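Local coordinates for protein aminotransferase class I and II (Streptococcus suis 89/1591, PDB 3OP7) that probably catalyses pyridoxal-phosphate-dependent transamination, as a class I and II aminotransferase whose cofactor is covalently bound to the protein, at residues L111-Q116 with L131-E136. Sequence-based numbering, arbitrary orientation.
Sequences LYPTYQ and LWQIEE. With SO4 (sulfate ion), chain E.
Tyr-112 and Ile-134 join two neighbouring parallel strands, 107-112 and 128-135, of a beta-alpha-beta unit in the large mixed sheet of this aminotransferase fold. Helix 117-124 makes the crossover. Ile-134 N donates to Tyr-112 O at 2.9 Å, nearly straight at 166°. The bond from Tyr-112 N to Trp-132 O is weak, bent to 124°. Gln-133 CA also sends a CH contact to Tyr-112 O.

The Tyr-112 side chain leaves the sheet on the same face as Gln-133 and lies alongside it. Tyr-112 CB lies 3.8 Å from Leu-131 CB. CG is anti to the backbone N and meets both methyls of Leu-131. CD1 touches Leu-131 CD2. Leu-131 CD1 sits over the ring centre, 3.7 Å from the centroid, in a CH-pi contact; CE1, CE2 and CZ all border this methyl. At the ring edge, Tyr-112 CD2 meets the Gln-133 amide. Gln-133 OE1 lies in the ring plane, 3.5 Å from Tyr-112 CD2. The amide stands 82° to the ring, its chain bent at chi2. Gln-133 OE1 is hydrogen-bonded to Arg-342. At the tip, Tyr-112 OH bonds to Glu-341.

Leu-111 and Trp-132 point to the opposite sheet face. The end of Leu-111 turns back to the neighbouring strand, and its CD1 packs on Ile-134 CG2 at 3.5 Å, the two side chains crossing at about a right angle. A cis peptide precedes Pro-113, where the strand has ended. Beyond the strand pairing, Glu-136 N binds O1 of a sulfate, probably from the crystallisation liquor. Pro-113 CD rests against Ile-134 CD1 at 3.6 Å.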
ATOM      1  N   LEU A 111      18.750 -12.551  -4.584  1.00 24.94           N
ATOM      2  CA  LEU A 111      19.923 -12.060  -3.889  1.00 24.96           C
ATOM      3  C   LEU A 111      19.701 -12.224  -2.379  1.00 25.06           C
ATOM      4  O   LEU A 111      18.580 -12.086  -1.895  1.00 25.57           O
ATOM      5  CB  LEU A 111      20.145 -10.581  -4.245  1.00 24.67           C
ATOM      6  CG  LEU A 111      21.452  -9.907  -3.840  1.00 24.97           C
ATOM      7  CD1 LEU A 111      22.627 -10.567  -4.530  1.00 25.53           C
ATOM      8  CD2 LEU A 111      21.345  -8.368  -4.117  1.00 24.25           C
ATOM      9  N   TYR A 112      20.775 -12.515  -1.634  1.00 27.11           N
ATOM     10  CA  TYR A 112      20.600 -12.828  -0.219  1.00 27.97           C
ATOM     11  C   TYR A 112      21.891 -12.629   0.552  1.00 29.04           C
ATOM     12  O   TYR A 112      22.976 -13.062   0.095  1.00 31.62           O
ATOM     13  CB  TYR A 112      20.103 -14.271  -0.017  1.00 27.72           C
ATOM     14  CG  TYR A 112      19.678 -14.523   1.399  1.00 29.99           C
ATOM     15  CD1 TYR A 112      18.404 -14.141   1.822  1.00 29.53           C
ATOM     16  CD2 TYR A 112      20.540 -15.087   2.337  1.00 33.45           C
ATOM     17  CE1 TYR A 112      17.979 -14.317   3.113  1.00 34.94           C
ATOM     18  CE2 TYR A 112      20.105 -15.296   3.658  1.00 36.38           C
ATOM     19  CZ  TYR A 112      18.831 -14.887   4.033  1.00 37.28           C
ATOM     20  OH  TYR A 112      18.344 -15.054   5.324  1.00 43.30           O
ATOM     21  N   PRO A 113      21.808 -11.943   1.708  1.00 30.29           N
ATOM     22  CA  PRO A 113      20.720 -11.149   2.226  1.00 29.83           C
ATOM     23  C   PRO A 113      20.439  -9.981   1.335  1.00 28.29           C
ATOM     24  O   PRO A 113      21.283  -9.542   0.575  1.00 27.19           O
ATOM     25  CB  PRO A 113      21.276 -10.560   3.549  1.00 31.23           C
ATOM     26  CG  PRO A 113      22.498 -11.057   3.739  1.00 33.88           C
ATOM     27  CD  PRO A 113      22.916 -12.001   2.665  1.00 32.12           C
ATOM     28  N   THR A 114      19.211  -9.511   1.392  1.00 26.48           N
ATOM     29  CA  THR A 114      18.811  -8.357   0.650  1.00 26.70           C
ATOM     30  C   THR A 114      17.551  -7.821   1.326  1.00 25.26           C
ATOM     31  O   THR A 114      17.165  -8.297   2.384  1.00 26.79           O
ATOM     32  CB  THR A 114      18.473  -8.707  -0.834  1.00 25.27           C
ATOM     33  OG1 THR A 114      18.275  -7.495  -1.540  1.00 25.15           O
ATOM     34  CG2 THR A 114      17.199  -9.599  -0.978  1.00 23.90           C
ATOM     35  N   TYR A 115      16.883  -6.863   0.718  1.00 25.94           N
ATOM     36  CA  TYR A 115      15.602  -6.366   1.276  1.00 24.13           C
ATOM     37  C   TYR A 115      14.550  -7.475   1.395  1.00 24.64           C
ATOM     38  O   TYR A 115      14.295  -8.212   0.435  1.00 24.07           O
ATOM     39  CB  TYR A 115      15.094  -5.213   0.414  1.00 23.97           C
ATOM     40  CG  TYR A 115      14.130  -4.317   1.162  1.00 23.29           C
ATOM     41  CD1 TYR A 115      14.564  -3.573   2.230  1.00 24.45           C
ATOM     42  CD2 TYR A 115      12.807  -4.206   0.791  1.00 22.77           C
ATOM     43  CE1 TYR A 115      13.717  -2.749   2.930  1.00 26.76           C
ATOM     44  CE2 TYR A 115      11.977  -3.366   1.445  1.00 22.11           C
ATOM     45  CZ  TYR A 115      12.415  -2.648   2.546  1.00 25.73           C
ATOM     46  OH  TYR A 115      11.567  -1.795   3.272  1.00 24.10           O
ATOM     47  N   GLN A 116      13.970  -7.653   2.580  1.00 23.43           N
ATOM     48  CA  GLN A 116      13.233  -8.897   2.879  1.00 24.05           C
ATOM     49  C   GLN A 116      12.035  -9.180   1.972  1.00 24.35           C
ATOM     50  O   GLN A 116      11.675 -10.322   1.761  1.00 25.06           O
ATOM     51  CB  GLN A 116      12.822  -8.938   4.373  1.00 24.89           C
ATOM     52  CG  GLN A 116      12.161 -10.235   4.817  1.00 28.34           C
ATOM     53  CD  GLN A 116      11.906 -10.306   6.313  1.00 28.71           C
ATOM     54  OE1 GLN A 116      12.379  -9.451   7.073  1.00 29.99           O
ATOM     55  NE2 GLN A 116      11.182 -11.338   6.747  1.00 28.67           N
ATOM     56  N   LEU A 131      18.375 -18.981  -2.805  1.00 30.04           N
ATOM     57  CA  LEU A 131      19.102 -17.821  -2.329  1.00 29.55           C
ATOM     58  C   LEU A 131      20.452 -17.702  -2.991  1.00 29.47           C
ATOM     59  O   LEU A 131      21.281 -18.627  -2.979  1.00 30.62           O
ATOM     60  CB  LEU A 131      19.232 -17.881  -0.822  1.00 30.40           C
ATOM     61  CG  LEU A 131      17.885 -17.962  -0.064  1.00 30.48           C
ATOM     62  CD1 LEU A 131      18.180 -18.048   1.458  1.00 34.40           C
ATOM     63  CD2 LEU A 131      16.915 -16.838  -0.352  1.00 30.02           C
ATOM     64  N   TRP A 132      20.676 -16.557  -3.591  1.00 28.04           N
ATOM     65  CA  TRP A 132      21.912 -16.285  -4.302  1.00 27.74           C
ATOM     66  C   TRP A 132      22.770 -15.421  -3.381  1.00 28.24           C
ATOM     67  O   TRP A 132      22.536 -14.222  -3.244  1.00 26.77           O
ATOM     68  CB  TRP A 132      21.538 -15.572  -5.597  1.00 27.59           C
ATOM     69  CG  TRP A 132      22.703 -15.341  -6.543  1.00 24.70           C
ATOM     70  CD1 TRP A 132      23.858 -16.092  -6.658  1.00 25.44           C
ATOM     71  CD2 TRP A 132      22.804 -14.311  -7.538  1.00 25.99           C
ATOM     72  NE1 TRP A 132      24.637 -15.575  -7.648  1.00 28.27           N
ATOM     73  CE2 TRP A 132      24.037 -14.473  -8.185  1.00 26.13           C
ATOM     74  CE3 TRP A 132      21.987 -13.249  -7.922  1.00 25.15           C
ATOM     75  CZ2 TRP A 132      24.453 -13.617  -9.236  1.00 27.49           C
ATOM     76  CZ3 TRP A 132      22.405 -12.405  -8.953  1.00 26.53           C
ATOM     77  CH2 TRP A 132      23.595 -12.590  -9.592  1.00 25.49           C
ATOM     78  N   GLN A 133      23.785 -16.065  -2.801  1.00 28.49           N
ATOM     79  CA  GLN A 133      24.485 -15.540  -1.609  1.00 30.35           C
ATOM     80  C   GLN A 133      25.562 -14.507  -1.946  1.00 30.58           C
ATOM     81  O   GLN A 133      26.463 -14.768  -2.736  1.00 31.64           O
ATOM     82  CB  GLN A 133      25.155 -16.680  -0.801  1.00 32.20           C
ATOM     83  CG  GLN A 133      24.169 -17.735  -0.229  1.00 35.23           C
ATOM     84  CD  GLN A 133      23.422 -17.289   1.008  1.00 39.63           C
ATOM     85  OE1 GLN A 133      23.747 -16.259   1.625  1.00 40.98           O
ATOM     86  NE2 GLN A 133      22.374 -18.046   1.364  1.00 42.84           N
ATOM     87  N   ILE A 134      25.478 -13.335  -1.308  1.00 29.69           N
ATOM     88  CA  ILE A 134      26.481 -12.310  -1.457  1.00 30.58           C
ATOM     89  C   ILE A 134      27.741 -12.807  -0.746  1.00 32.35           C
ATOM     90  O   ILE A 134      27.652 -13.582   0.230  1.00 32.15           O
ATOM     91  CB  ILE A 134      26.042 -10.923  -0.948  1.00 28.85           C
ATOM     92  CG1 ILE A 134      25.806 -10.936   0.562  1.00 30.15           C
ATOM     93  CG2 ILE A 134      24.741 -10.430  -1.723  1.00 29.17           C
ATOM     94  CD1 ILE A 134      25.184  -9.613   1.105  1.00 29.19           C
ATOM     95  N   GLU A 135      28.896 -12.375  -1.266  1.00 33.72           N
ATOM     96  CA  GLU A 135      30.183 -12.801  -0.785  1.00 36.47           C
ATOM     97  C   GLU A 135      31.089 -11.624  -0.397  1.00 37.48           C
ATOM     98  O   GLU A 135      31.568 -10.843  -1.238  1.00 34.87           O
ATOM     99  CB  GLU A 135      30.875 -13.708  -1.821  1.00 36.86           C
ATOM    100  CG  GLU A 135      30.249 -15.126  -1.818  1.00 40.78           C
ATOM    101  CD  GLU A 135      30.591 -15.980  -3.037  1.00 44.73           C
ATOM    102  OE1 GLU A 135      31.553 -15.644  -3.747  1.00 40.32           O
ATOM    103  OE2 GLU A 135      29.846 -16.959  -3.296  1.00 46.10           O
ATOM    104  N   GLU A 136      31.340 -11.546   0.903  1.00 39.31           N
ATOM    105  CA  GLU A 136      32.065 -10.434   1.445  1.00 41.04           C
ATOM    106  C   GLU A 136      33.441 -10.418   0.806  1.00 41.89           C
ATOM    107  O   GLU A 136      33.977  -9.348   0.567  1.00 42.34           O
ATOM    108  CB  GLU A 136      32.204 -10.551   2.953  1.00 43.04           C
ATOM    109  CG  GLU A 136      32.920  -9.342   3.576  1.00 46.36           C
ATOM    110  CD  GLU A 136      33.532  -9.678   4.891  1.00 52.80           C
ATOM    111  OE1 GLU A 136      34.335 -10.625   4.887  1.00 54.58           O
ATOM    112  OE2 GLU A 136      33.193  -9.030   5.911  1.00 52.86           O
TER
HETATM  113  S   SO4 E 402      31.631 -14.722   2.433  1.00 71.42           S
HETATM  114  O1  SO4 E 402      30.667 -13.606   2.655  1.00 67.65           O
HETATM  115  O2  SO4 E 402      30.965 -15.867   1.814  1.00 69.35           O
HETATM  116  O3  SO4 E 402      32.782 -14.346   1.584  1.00 68.10           O
HETATM  117  O4  SO4 E 402      32.142 -15.122   3.753  1.00 72.26           O